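Local coordinates for protein probable 3-hydroxyisobutyrate dehydrogenase (Pseudomonas aeruginosa, PDB 3OBB) that oxidises L-serine and methyl-L-serine with NAD(+) as the electron acceptor and works as a homotetramer built as a dimer of dimers, at residues A[7-12]-A[51-56]; A[75-80]-A[91-96]; A[181-186]-A[215-220]; A[185-190]-A[221-226]; A[252-257]-A[262-267]. All blocks are in the same frame, centred on the assembly; numbering follows the deposited sequence.

How the interactions relate
All five contacts are buried but fall in two parts of the chain. Interactions 1 and 2 belong to the NAD-binding Rossmann part, where short helices pack on parallel strands of one mixed sheet; their centres are 11 Å apart, and they touch through L76, whose CD1 lies 4.2 Å from A53 CB. Interactions 3, 4 and 5 belong to the all-helical part. Interactions 3 and 4 hold the same long helix, 168-196, and share I185 and G186, whereas 5 joins two consecutive helices. Chemistry follows place: alanine and isoleucine in 1, a tyrosine ring in 2, methyl and proline packing in 3 and 4, and a backbone hydrogen bond in 5. Interactions 3 to 5 reach the second subunit.

Interaction 1: residues A[7-12]-A[51-56]; sequences AFIGLG and RSARDA
The end of strand 5-9 runs past the start of a short helix at 53, with the CA atoms of A7 and A56 5.4 Å apart and those of I9 and A53 6.2 Å apart, a spacing close enough for small side chains to meet directly. A7 directs its CB at the helix backbone: this methyl lies 3.6 Å from A56 C and 4.0 Å from A56 CB. Two residues further along the same side of the strand, I9 touches A53 through CG1, which stands 4.1 Å from A53 CB. CG1 takes the place anti to the carbonyl carbon (chi1 -66°); it is the nearer branch by little, for I9 CG2 is 4.3 Å from A53 CB and both branches face A53. F8, between them, points to the other side of the strand, onto helix 15-24. The first turn of the short helix is tied locally: S52 is its N-cap and accepts a weak bond from D55 N at OG, while R51 N donates to D55 OD2 at 3.1 Å, reaching it from above the carboxylate plane. Beyond the strand, G10 and G12 belong to the glycine-rich turn of the NAD(+) site, and the phi of +107° at G10 is one that suits glycine. The chemistry across the contact is wholly apolar, and the contact of A7 CB with A56 C is consistent with small side chains allowing this close approach.

Interaction 2: residues A[75-80]-A[91-96]; sequences GLYLDD and TLVLEC
The phenol ring of Y77 meets V93 CG1 and E95 CG obliquely, so that neither carbon sits squarely over a face or at an edge, and the carboxylate plane of E95 is turned 68° from the ring. The distances show which part of the ring is used. Y77 CE1 is 3.7 Å from E95 CG, whereas CE2 is 3.9 Å from V93 CG1, and the same methyl is 3.6 Å from Y77 OH. Both strand side chains thus lean on the ring from one side of its plane, V93 near CE2 and OH, E95 near CE1. Y77 and V93 approach from opposite directions, with CG1 anti to the backbone N (chi1 -173°) and thereby brought to the phenol. E95 presents its aliphatic part: the chain bends at chi2 (-46°), and CG, rather than the carboxylate, is what touches the ring. The wide backbone separation, 10.0 Å between Y77 CA and E95 CA, confirms that the tyrosine spans the gap from helix to strand. Its polar end is satisfied outside the two segments. S65 OG is hydrogen-bonded to both Y77 OH and E95 OE1, and E95 OE1 is also bonded to S97 OG, so one serine of strand 62-65 links the two polar groups. L94, on the other side of the strand, packs against helix 143-156. Helix 70-78 following strand 62-65 and leading to the neighbouring parallel strand 92-95 is a beta-alpha-beta crossover, the repeating unit of the Rossmann fold that carries NAD(+) here.

Interaction 3: residues A[181-186]-A[215-220]; sequences AVLMIG and NWALEV
Apolar contacts come first, and they converge on the methyl of A217. L183 CD1 lies 3.6 Å from A217 CB, and M184, a selenomethionine, brings its CE to 3.9 Å from the same carbon. The M184 chain starts with CG anti to the backbone N (chi1 178°) and then bends at chi2 and chi3, which swings the terminal methyl towards A217. The backbones are close here, with CA atoms of M184 and A217 5.9 Å apart. A second kind of contact sets L183 beside the amide of N215: CD1 is 3.3 Å from OD1, and the two side chains pass at a slant. The side-chain hydrogen bonds lie within 215-220. As N-cap of helix 216-220, N215 accepts at OD1 from L218 N at 3.2 Å, with the donor 49° out of the carbonyl plane, and weakly from A217 N. Its ND2 in turn is hydrogen-bonded to T187 OG1 and G213 O, which hold the amide from its other end. L183 also packs on G213 of the second subunit, and N215 on L179 of that subunit. The arrangement is an N-capped short helix docked on the long helix 168-196, within the helical domain and at the interface with the second subunit.

Interaction 4: residues A[185-190]-A[221-226]; sequences IGTAEA and YNPWPG
P223 lays its ring against one turn of helix 168-196, where it overlaps T187 and A188. CG reaches furthest in, 3.8 Å from A188 CA and 4.0 Å from A188 CB, while CD rests 3.8 Å from T187 CG2. The P223 ring and the T187 side chain cross at about a right angle. In T187 the methyl CG2 is anti to the backbone N, and OG1 is anti to the carbonyl carbon (chi1 -56°); this divides the residue, giving the methyl to the proline and the hydroxyl to L183 O one turn earlier in the helix. The CA atoms of A188 and P223 are 5.8 Å apart. On the loop side, N222 fixes the shape: its OD1 accepts from W224 N at 2.8 Å, in the carbonyl plane and with an N-H...O angle of 161°, so the chain turns around P223. P223 O is in turn bonded to Y237 OH. On another side of the helix, E189 holds the backbone N atoms of M266 and G267 of the second subunit. The loop after helix 216-220 thus packs on the long helix through a proline placed inside an Asx turn, in the helical domain.

Interaction 5: residues A[252-257]-A[262-267]; sequences LAQEAA and SSTPMG
S262 N donates to A257 O at 3.0 Å with an N-H...O angle of 145°, the shortest polar bond between the two segments. The donor is tilted 20° from the carbonyl plane, which shows an off-axis but sound bond. It falls where the backbones come nearest, with CA atoms of A257 and S262 4.7 Å apart. A257 CB also lies against S262 O (3.5 Å) and, more loosely, T264 CG2 (4.2 Å). A second polar meeting lies one turn back along helix 243-260. There the Q254 side chain, bent at chi2, brings OE1 to 3.4 Å from T264 OG1, an approach that makes at most a weak hydrogen bond. OG1 sits between the backbone N and the carbonyl carbon (chi1 53°), while CG2 is turned to A257, and the two branches of T264 thus serve different neighbours. S262 OG is bonded to S260 OG. Other subunits enclose the connection: A257 packs on L193 of the second subunit, while S263 OG is hydrogen-bonded to S272 O of the third subunit and S262 O to R275 NH1 of that same third subunit. T264 is the N-cap residue of helix 265-279, though its side chain makes no capping bond. The arrangement is a short turn joining two consecutive helices, 243-260 and 265-279, in the helical domain, set at the interfaces of the tetramer.

Interaction 1: residues A[7-12]-A[51-56]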
# COMPACT_ATOMS: atom_id res chain seq x y z
N ALA A 7 3.04 -42.42 -14.56
CA ALA A 7 3.75 -41.52 -15.45
C ALA A 7 3.98 -40.20 -14.69
O ALA A 7 3.06 -39.67 -14.08
CB ALA A 7 2.97 -41.29 -16.73
N PHE A 8 5.22 -39.70 -14.69
CA PHE A 8 5.56 -38.45 -14.00
C PHE A 8 6.08 -37.45 -15.03
O PHE A 8 7.12 -37.66 -15.67
CB PHE A 8 6.58 -38.68 -12.87
CG PHE A 8 6.50 -37.69 -11.73
CD1 PHE A 8 6.93 -36.37 -11.89
CD2 PHE A 8 6.02 -38.08 -10.49
CE1 PHE A 8 6.85 -35.46 -10.84
CE2 PHE A 8 5.96 -37.18 -9.41
CZ PHE A 8 6.36 -35.86 -9.59
N ILE A 9 5.33 -36.37 -15.21
CA ILE A 9 5.70 -35.35 -16.17
C ILE A 9 6.20 -34.11 -15.39
O ILE A 9 5.47 -33.53 -14.58
CB ILE A 9 4.52 -35.04 -17.14
CG1 ILE A 9 4.22 -36.27 -18.02
CG2 ILE A 9 4.82 -33.87 -18.06
CD1 ILE A 9 2.92 -36.96 -17.68
N GLY A 10 7.46 -33.76 -15.61
CA GLY A 10 8.04 -32.59 -14.97
C GLY A 10 9.00 -33.02 -13.89
O GLY A 10 8.57 -33.49 -12.83
N LEU A 11 10.29 -32.89 -14.18
CA LEU A 11 11.35 -33.26 -13.26
C LEU A 11 12.23 -32.05 -12.87
O LEU A 11 13.46 -32.12 -12.88
CB LEU A 11 12.19 -34.40 -13.83
CG LEU A 11 11.46 -35.63 -14.39
CD1 LEU A 11 12.43 -36.46 -15.24
CD2 LEU A 11 10.84 -36.45 -13.28
N GLY A 12 11.60 -30.94 -12.50
CA GLY A 12 12.34 -29.78 -12.10
C GLY A 12 12.70 -29.89 -10.63
O GLY A 12 12.81 -31.00 -10.07
N ARG A 51 9.60 -41.20 -24.13
CA ARG A 51 9.86 -40.36 -25.30
C ARG A 51 9.28 -38.96 -25.18
O ARG A 51 9.79 -38.02 -25.80
CB ARG A 51 9.18 -41.00 -26.50
CG ARG A 51 9.97 -42.07 -27.20
CD ARG A 51 9.01 -43.03 -27.88
NE ARG A 51 9.43 -43.42 -29.22
CZ ARG A 51 10.57 -44.03 -29.51
NH1 ARG A 51 11.45 -44.29 -28.55
NH2 ARG A 51 10.84 -44.37 -30.78
N SER A 52 8.18 -38.85 -24.46
CA SER A 52 7.46 -37.60 -24.32
C SER A 52 6.38 -37.75 -23.26
O SER A 52 6.21 -38.82 -22.67
CB SER A 52 6.84 -37.17 -25.65
OG SER A 52 5.93 -38.16 -26.10
N ALA A 53 5.64 -36.66 -23.04
CA ALA A 53 4.49 -36.67 -22.14
C ALA A 53 3.45 -37.68 -22.60
O ALA A 53 3.01 -38.53 -21.81
CB ALA A 53 3.89 -35.28 -22.03
N ARG A 54 3.05 -37.59 -23.87
CA ARG A 54 2.09 -38.54 -24.41
C ARG A 54 2.56 -39.99 -24.27
O ARG A 54 1.81 -40.83 -23.74
CB ARG A 54 1.68 -38.20 -25.85
CG ARG A 54 2.65 -37.28 -26.59
CD ARG A 54 2.60 -37.52 -28.13
NE ARG A 54 3.97 -37.56 -28.67
CZ ARG A 54 4.72 -36.45 -28.88
NH1 ARG A 54 4.25 -35.18 -28.64
NH2 ARG A 54 5.97 -36.62 -29.35
N ASP A 55 3.81 -40.28 -24.70
CA ASP A 55 4.36 -41.64 -24.60
C ASP A 55 4.30 -42.22 -23.19
O ASP A 55 4.01 -43.43 -23.02
CB ASP A 55 5.78 -41.71 -25.14
CG ASP A 55 6.40 -43.12 -25.04
OD1 ASP A 55 5.92 -44.04 -25.75
OD2 ASP A 55 7.35 -43.30 -24.24
N ALA A 56 4.56 -41.35 -22.20
CA ALA A 56 4.69 -41.71 -20.78
C ALA A 56 3.40 -42.29 -20.21
O ALA A 56 3.39 -43.44 -19.67
CB ALA A 56 5.12 -40.49 -19.96

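Interaction 2: residues A[75-80]-A[91-96]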
# COMPACT_ATOMS: atom_id res chain seq x y z
N GLY A 75 -2.18 -25.69 -21.59
CA GLY A 75 -1.85 -25.99 -22.98
C GLY A 75 -1.39 -27.42 -23.23
O GLY A 75 -1.62 -27.96 -24.31
N LEU A 76 -0.74 -28.04 -22.24
CA LEU A 76 -0.31 -29.43 -22.34
C LEU A 76 -1.49 -30.39 -22.29
O LEU A 76 -1.60 -31.28 -23.13
CB LEU A 76 0.66 -29.79 -21.22
CG LEU A 76 1.17 -31.24 -21.15
CD1 LEU A 76 2.25 -31.45 -22.17
CD2 LEU A 76 1.69 -31.55 -19.76
N TYR A 77 -2.37 -30.21 -21.30
CA TYR A 77 -3.49 -31.13 -21.06
C TYR A 77 -4.70 -30.94 -21.96
O TYR A 77 -5.45 -31.88 -22.16
CB TYR A 77 -3.99 -30.98 -19.62
CG TYR A 77 -3.25 -31.80 -18.59
CD1 TYR A 77 -2.30 -31.21 -17.77
CD2 TYR A 77 -3.53 -33.16 -18.42
CE1 TYR A 77 -1.63 -31.95 -16.81
CE2 TYR A 77 -2.87 -33.90 -17.46
CZ TYR A 77 -1.91 -33.28 -16.65
OH TYR A 77 -1.23 -34.00 -15.70
N LEU A 78 -4.89 -29.72 -22.48
CA LEU A 78 -6.16 -29.30 -23.05
C LEU A 78 -6.21 -29.12 -24.57
O LEU A 78 -7.29 -29.23 -25.18
CB LEU A 78 -6.63 -27.99 -22.38
CG LEU A 78 -7.21 -28.05 -20.97
CD1 LEU A 78 -7.86 -26.73 -20.60
CD2 LEU A 78 -8.24 -29.15 -20.88
N ASP A 79 -5.06 -28.85 -25.18
CA ASP A 79 -5.01 -28.29 -26.54
C ASP A 79 -5.66 -29.06 -27.70
O ASP A 79 -5.67 -28.53 -28.82
CB ASP A 79 -3.56 -27.92 -26.92
CG ASP A 79 -3.16 -26.54 -26.40
OD1 ASP A 79 -3.89 -25.97 -25.55
OD2 ASP A 79 -2.10 -26.04 -26.84
N ASP A 80 -6.20 -30.26 -27.46
CA ASP A 80 -7.02 -31.01 -28.46
C ASP A 80 -6.22 -32.04 -29.28
O ASP A 80 -6.62 -32.43 -30.38
CB ASP A 80 -7.75 -30.05 -29.42
CG ASP A 80 -9.09 -30.58 -29.88
OD1 ASP A 80 -9.20 -31.04 -31.03
OD2 ASP A 80 -10.04 -30.51 -29.06
N THR A 91 -7.63 -44.21 -15.45
CA THR A 91 -6.43 -43.64 -14.85
C THR A 91 -6.70 -42.39 -14.01
O THR A 91 -7.51 -41.53 -14.38
CB THR A 91 -5.26 -43.40 -15.90
OG1 THR A 91 -4.14 -42.79 -15.24
CG2 THR A 91 -5.70 -42.49 -17.06
N LEU A 92 -6.02 -42.34 -12.87
CA LEU A 92 -6.01 -41.22 -11.91
C LEU A 92 -5.04 -40.13 -12.35
O LEU A 92 -3.87 -40.43 -12.61
CB LEU A 92 -5.48 -41.75 -10.59
CG LEU A 92 -5.87 -41.25 -9.21
CD1 LEU A 92 -4.77 -41.61 -8.26
CD2 LEU A 92 -6.18 -39.77 -9.16
N VAL A 93 -5.49 -38.88 -12.40
CA VAL A 93 -4.59 -37.77 -12.71
C VAL A 93 -4.38 -36.90 -11.47
O VAL A 93 -5.34 -36.45 -10.86
CB VAL A 93 -5.08 -36.90 -13.90
CG1 VAL A 93 -4.01 -35.87 -14.27
CG2 VAL A 93 -5.41 -37.73 -15.09
N LEU A 94 -3.11 -36.69 -11.10
CA LEU A 94 -2.71 -35.77 -10.03
C LEU A 94 -1.95 -34.59 -10.61
O LEU A 94 -0.79 -34.72 -10.97
CB LEU A 94 -1.84 -36.52 -9.00
CG LEU A 94 -2.48 -37.42 -7.91
CD1 LEU A 94 -3.86 -37.91 -8.26
CD2 LEU A 94 -1.60 -38.60 -7.45
N GLU A 95 -2.61 -33.44 -10.76
CA GLU A 95 -1.97 -32.24 -11.27
C GLU A 95 -1.50 -31.32 -10.08
O GLU A 95 -2.34 -30.65 -9.42
CB GLU A 95 -2.90 -31.51 -12.25
CG GLU A 95 -2.18 -30.75 -13.34
CD GLU A 95 -0.99 -29.91 -12.81
OE1 GLU A 95 0.19 -30.24 -13.10
OE2 GLU A 95 -1.27 -28.92 -12.09
N CYS A 96 -0.18 -31.31 -9.87
CA CYS A 96 0.46 -30.81 -8.63
C CYS A 96 1.26 -29.55 -8.84
O CYS A 96 1.92 -29.09 -7.92
CB CYS A 96 1.42 -31.84 -8.03
SG CYS A 96 0.66 -33.40 -7.64

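Interaction 3: residues A[181-186]-A[215-220]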
# COMPACT_ATOMS: atom_id res chain seq x y z
N ALA A 181 3.83 -14.29 2.01
CA ALA A 181 4.57 -13.17 1.48
C ALA A 181 4.35 -11.99 2.39
O ALA A 181 5.27 -11.27 2.72
CB ALA A 181 4.11 -12.84 0.04
N VAL A 182 3.10 -11.78 2.79
CA VAL A 182 2.75 -10.70 3.71
C VAL A 182 3.47 -10.87 5.03
O VAL A 182 4.04 -9.90 5.54
CB VAL A 182 1.24 -10.71 3.92
CG1 VAL A 182 0.81 -9.87 5.14
CG2 VAL A 182 0.54 -10.32 2.60
N LEU A 183 3.47 -12.09 5.60
CA LEU A 183 4.14 -12.21 6.90
C LEU A 183 5.65 -12.08 6.81
O LEU A 183 6.30 -11.62 7.77
CB LEU A 183 3.71 -13.46 7.70
CG LEU A 183 3.93 -14.80 7.12
CD1 LEU A 183 5.37 -15.23 7.47
CD2 LEU A 183 2.85 -15.78 7.68
N MSE A 184 6.20 -12.48 5.66
CA MSE A 184 7.63 -12.35 5.42
C MSE A 184 8.08 -10.88 5.27
O MSE A 184 9.09 -10.43 5.85
CB MSE A 184 8.09 -13.20 4.22
CG MSE A 184 9.59 -13.04 3.90
SE MSE A 184 10.74 -13.75 5.34
CE MSE A 184 10.59 -15.64 5.05
N ILE A 185 7.31 -10.09 4.54
CA ILE A 185 7.68 -8.67 4.44
C ILE A 185 7.43 -7.97 5.77
O ILE A 185 8.26 -7.18 6.23
CB ILE A 185 6.93 -7.98 3.28
CG1 ILE A 185 7.23 -8.75 1.99
CG2 ILE A 185 7.40 -6.51 3.15
CD1 ILE A 185 6.59 -8.12 0.74
N GLY A 186 6.28 -8.28 6.39
CA GLY A 186 5.98 -7.80 7.72
C GLY A 186 7.16 -8.08 8.64
O GLY A 186 7.63 -7.18 9.33
N ASN A 215 4.96 -15.80 13.93
CA ASN A 215 4.57 -16.33 12.62
C ASN A 215 5.58 -17.35 12.10
O ASN A 215 6.68 -17.55 12.67
CB ASN A 215 4.34 -15.19 11.62
CG ASN A 215 5.61 -14.46 11.30
OD1 ASN A 215 6.46 -14.99 10.62
ND2 ASN A 215 5.77 -13.25 11.83
N TRP A 216 5.18 -18.01 11.02
CA TRP A 216 6.01 -19.02 10.41
C TRP A 216 7.44 -18.52 10.07
O TRP A 216 8.41 -19.23 10.32
CB TRP A 216 5.33 -19.52 9.15
CG TRP A 216 6.00 -20.72 8.52
CD1 TRP A 216 5.79 -22.03 8.84
CD2 TRP A 216 6.96 -20.71 7.40
NE1 TRP A 216 6.53 -22.83 7.97
CE2 TRP A 216 7.25 -22.05 7.10
CE3 TRP A 216 7.57 -19.69 6.64
CZ2 TRP A 216 8.14 -22.42 6.06
CZ3 TRP A 216 8.45 -20.03 5.62
CH2 TRP A 216 8.72 -21.39 5.33
N ALA A 217 7.56 -17.31 9.51
CA ALA A 217 8.88 -16.81 9.15
C ALA A 217 9.77 -16.75 10.39
O ALA A 217 10.95 -17.07 10.31
CB ALA A 217 8.81 -15.45 8.52
N LEU A 218 9.20 -16.30 11.51
CA LEU A 218 9.95 -16.14 12.73
C LEU A 218 10.29 -17.50 13.36
O LEU A 218 11.30 -17.63 14.07
CB LEU A 218 9.18 -15.28 13.74
CG LEU A 218 9.20 -13.75 13.53
CD1 LEU A 218 8.13 -13.09 14.42
CD2 LEU A 218 10.58 -13.08 13.80
N GLU A 219 9.47 -18.52 13.09
CA GLU A 219 9.72 -19.84 13.68
C GLU A 219 10.85 -20.55 12.97
O GLU A 219 11.61 -21.28 13.58
CB GLU A 219 8.45 -20.72 13.63
CG GLU A 219 7.32 -20.24 14.51
CD GLU A 219 7.58 -20.56 15.98
OE1 GLU A 219 7.20 -19.77 16.86
OE2 GLU A 219 8.15 -21.62 16.27
N VAL A 220 10.97 -20.35 11.66
CA VAL A 220 11.65 -21.32 10.83
C VAL A 220 12.42 -20.67 9.68
O VAL A 220 13.17 -21.34 8.98
CB VAL A 220 10.55 -22.40 10.42
CG1 VAL A 220 10.38 -22.64 8.92
CG2 VAL A 220 10.62 -23.70 11.32

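Interaction 4: residues A[185-190]-A[221-226]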
# COMPACT_ATOMS: atom_id res chain seq x y z
N ILE A 185 7.31 -10.09 4.54
CA ILE A 185 7.68 -8.67 4.44
C ILE A 185 7.43 -7.97 5.77
O ILE A 185 8.26 -7.18 6.23
CB ILE A 185 6.93 -7.98 3.28
CG1 ILE A 185 7.23 -8.75 1.99
CG2 ILE A 185 7.40 -6.51 3.15
CD1 ILE A 185 6.59 -8.12 0.74
N GLY A 186 6.28 -8.28 6.39
CA GLY A 186 5.98 -7.80 7.72
C GLY A 186 7.16 -8.08 8.64
O GLY A 186 7.63 -7.18 9.33
N THR A 187 7.67 -9.30 8.65
CA THR A 187 8.76 -9.69 9.53
C THR A 187 10.09 -8.93 9.23
O THR A 187 10.74 -8.39 10.13
CB THR A 187 8.95 -11.25 9.57
OG1 THR A 187 7.70 -11.89 9.96
CG2 THR A 187 10.06 -11.63 10.58
N ALA A 188 10.44 -8.84 7.95
CA ALA A 188 11.64 -8.16 7.52
C ALA A 188 11.61 -6.68 7.91
O ALA A 188 12.62 -6.09 8.31
CB ALA A 188 11.79 -8.31 6.02
N GLU A 189 10.44 -6.06 7.76
CA GLU A 189 10.31 -4.64 8.05
C GLU A 189 10.34 -4.39 9.56
O GLU A 189 10.86 -3.36 10.02
CB GLU A 189 9.03 -4.07 7.40
CG GLU A 189 7.83 -4.00 8.29
CD GLU A 189 6.58 -3.39 7.58
OE1 GLU A 189 6.65 -3.12 6.35
OE2 GLU A 189 5.56 -3.18 8.27
N ALA A 190 9.76 -5.33 10.32
CA ALA A 190 9.76 -5.23 11.79
C ALA A 190 11.18 -5.41 12.33
O ALA A 190 11.62 -4.62 13.16
CB ALA A 190 8.82 -6.26 12.40
N TYR A 221 12.28 -19.36 9.50
CA TYR A 221 12.79 -18.76 8.27
C TYR A 221 13.06 -17.26 8.42
O TYR A 221 12.53 -16.44 7.65
CB TYR A 221 11.73 -18.96 7.20
CG TYR A 221 12.20 -19.30 5.82
CD1 TYR A 221 12.00 -20.59 5.31
CD2 TYR A 221 12.78 -18.33 4.99
CE1 TYR A 221 12.38 -20.92 4.05
CE2 TYR A 221 13.20 -18.66 3.71
CZ TYR A 221 12.97 -19.96 3.23
OH TYR A 221 13.33 -20.32 1.95
N ASN A 222 13.87 -16.91 9.41
CA ASN A 222 14.04 -15.51 9.77
C ASN A 222 14.79 -14.75 8.67
O ASN A 222 15.84 -15.21 8.24
CB ASN A 222 14.71 -15.39 11.14
CG ASN A 222 14.75 -13.94 11.64
OD1 ASN A 222 15.42 -13.08 11.02
ND2 ASN A 222 13.96 -13.64 12.71
N PRO A 223 14.26 -13.60 8.17
CA PRO A 223 14.94 -12.89 7.07
C PRO A 223 16.21 -12.09 7.40
O PRO A 223 16.86 -11.60 6.47
CB PRO A 223 13.85 -11.96 6.54
CG PRO A 223 13.05 -11.65 7.76
CD PRO A 223 12.97 -12.95 8.49
N TRP A 224 16.56 -11.97 8.68
CA TRP A 224 17.74 -11.17 9.12
C TRP A 224 19.00 -12.01 9.21
O TRP A 224 19.02 -13.00 9.94
CB TRP A 224 17.48 -10.51 10.48
CG TRP A 224 18.47 -9.39 10.74
CD1 TRP A 224 19.70 -9.50 11.33
CD2 TRP A 224 18.32 -8.02 10.38
NE1 TRP A 224 20.31 -8.27 11.39
CE2 TRP A 224 19.49 -7.35 10.79
CE3 TRP A 224 17.33 -7.29 9.72
CZ2 TRP A 224 19.69 -5.97 10.57
CZ3 TRP A 224 17.52 -5.93 9.51
CH2 TRP A 224 18.70 -5.29 9.93
N PRO A 225 20.05 -11.65 8.44
CA PRO A 225 21.27 -12.49 8.35
C PRO A 225 21.81 -12.76 9.72
O PRO A 225 21.86 -11.83 10.54
CB PRO A 225 22.27 -11.62 7.56
CG PRO A 225 21.33 -10.84 6.57
CD PRO A 225 20.15 -10.47 7.54
N GLY A 226 22.20 -14.01 9.98
CA GLY A 226 22.80 -14.35 11.29
C GLY A 226 21.80 -14.74 12.37
O GLY A 226 22.19 -15.35 13.37

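Interaction 5: residues A[252-257]-A[262-267]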
# COMPACT_ATOMS: atom_id res chain seq x y z
N LEU A 252 -0.79 -15.24 -9.34
CA LEU A 252 -1.94 -16.15 -9.34
C LEU A 252 -3.01 -15.78 -8.30
O LEU A 252 -4.23 -15.89 -8.57
CB LEU A 252 -1.50 -17.59 -9.10
CG LEU A 252 -0.53 -18.23 -10.09
CD1 LEU A 252 -0.17 -19.66 -9.68
CD2 LEU A 252 -1.02 -18.20 -11.56
N ALA A 253 -2.56 -15.36 -7.13
CA ALA A 253 -3.47 -14.91 -6.09
C ALA A 253 -4.28 -13.68 -6.56
O ALA A 253 -5.50 -13.61 -6.32
CB ALA A 253 -2.70 -14.65 -4.78
N GLN A 254 -3.64 -12.74 -7.27
CA GLN A 254 -4.34 -11.61 -7.87
C GLN A 254 -5.43 -12.03 -8.86
O GLN A 254 -6.47 -11.37 -8.97
CB GLN A 254 -3.36 -10.69 -8.62
CG GLN A 254 -2.37 -10.06 -7.74
CD GLN A 254 -3.02 -9.23 -6.67
OE1 GLN A 254 -2.89 -9.53 -5.50
NE2 GLN A 254 -3.78 -8.20 -7.09
N GLU A 255 -5.16 -13.10 -9.59
CA GLU A 255 -6.10 -13.57 -10.59
C GLU A 255 -7.32 -14.13 -9.90
O GLU A 255 -8.44 -13.87 -10.34
CB GLU A 255 -5.45 -14.62 -11.47
CG GLU A 255 -4.25 -14.07 -12.23
CD GLU A 255 -3.87 -14.93 -13.42
OE1 GLU A 255 -3.31 -14.35 -14.37
OE2 GLU A 255 -4.11 -16.16 -13.42
N ALA A 256 -7.09 -14.84 -8.79
CA ALA A 256 -8.17 -15.37 -7.95
C ALA A 256 -8.94 -14.22 -7.33
O ALA A 256 -10.14 -14.30 -7.23
CB ALA A 256 -7.63 -16.31 -6.88
N ALA A 257 -8.26 -13.15 -6.94
CA ALA A 257 -8.92 -11.99 -6.35
C ALA A 257 -9.80 -11.28 -7.39
O ALA A 257 -10.92 -10.89 -7.08
CB ALA A 257 -7.90 -11.04 -5.76
N SER A 262 -12.30 -9.90 -4.66
CA SER A 262 -11.76 -9.81 -3.32
C SER A 262 -10.68 -8.71 -3.27
O SER A 262 -9.85 -8.60 -4.16
CB SER A 262 -11.16 -11.16 -2.90
OG SER A 262 -12.12 -12.20 -3.00
N SER A 263 -10.71 -7.90 -2.21
CA SER A 263 -9.69 -6.89 -1.97
C SER A 263 -8.50 -7.52 -1.23
O SER A 263 -8.66 -8.14 -0.15
CB SER A 263 -10.29 -5.75 -1.14
OG SER A 263 -9.31 -4.76 -0.87
N THR A 264 -7.31 -7.37 -1.81
CA THR A 264 -6.07 -7.90 -1.22
C THR A 264 -4.98 -6.82 -1.05
O THR A 264 -3.91 -6.89 -1.69
CB THR A 264 -5.53 -9.04 -2.06
OG1 THR A 264 -5.42 -8.60 -3.42
CG2 THR A 264 -6.46 -10.21 -1.95
N PRO A 265 -5.23 -5.83 -0.16
CA PRO A 265 -4.28 -4.72 -0.08
C PRO A 265 -2.90 -5.14 0.39
O PRO A 265 -1.90 -4.60 -0.09
CB PRO A 265 -4.94 -3.74 0.89
CG PRO A 265 -5.97 -4.52 1.64
CD PRO A 265 -6.39 -5.65 0.74
N MSE A 266 -2.81 -6.10 1.30
CA MSE A 266 -1.49 -6.50 1.77
C MSE A 266 -0.79 -7.34 0.73
O MSE A 266 0.34 -7.05 0.38
CB MSE A 266 -1.54 -7.23 3.14
CG MSE A 266 -2.52 -6.62 4.10
SE MSE A 266 -2.02 -4.80 4.70
CE MSE A 266 -0.22 -5.26 5.01
N GLY A 267 -1.47 -8.38 0.22
CA GLY A 267 -0.93 -9.25 -0.86
C GLY A 267 -0.51 -8.44 -2.09
O GLY A 267 0.63 -8.56 -2.50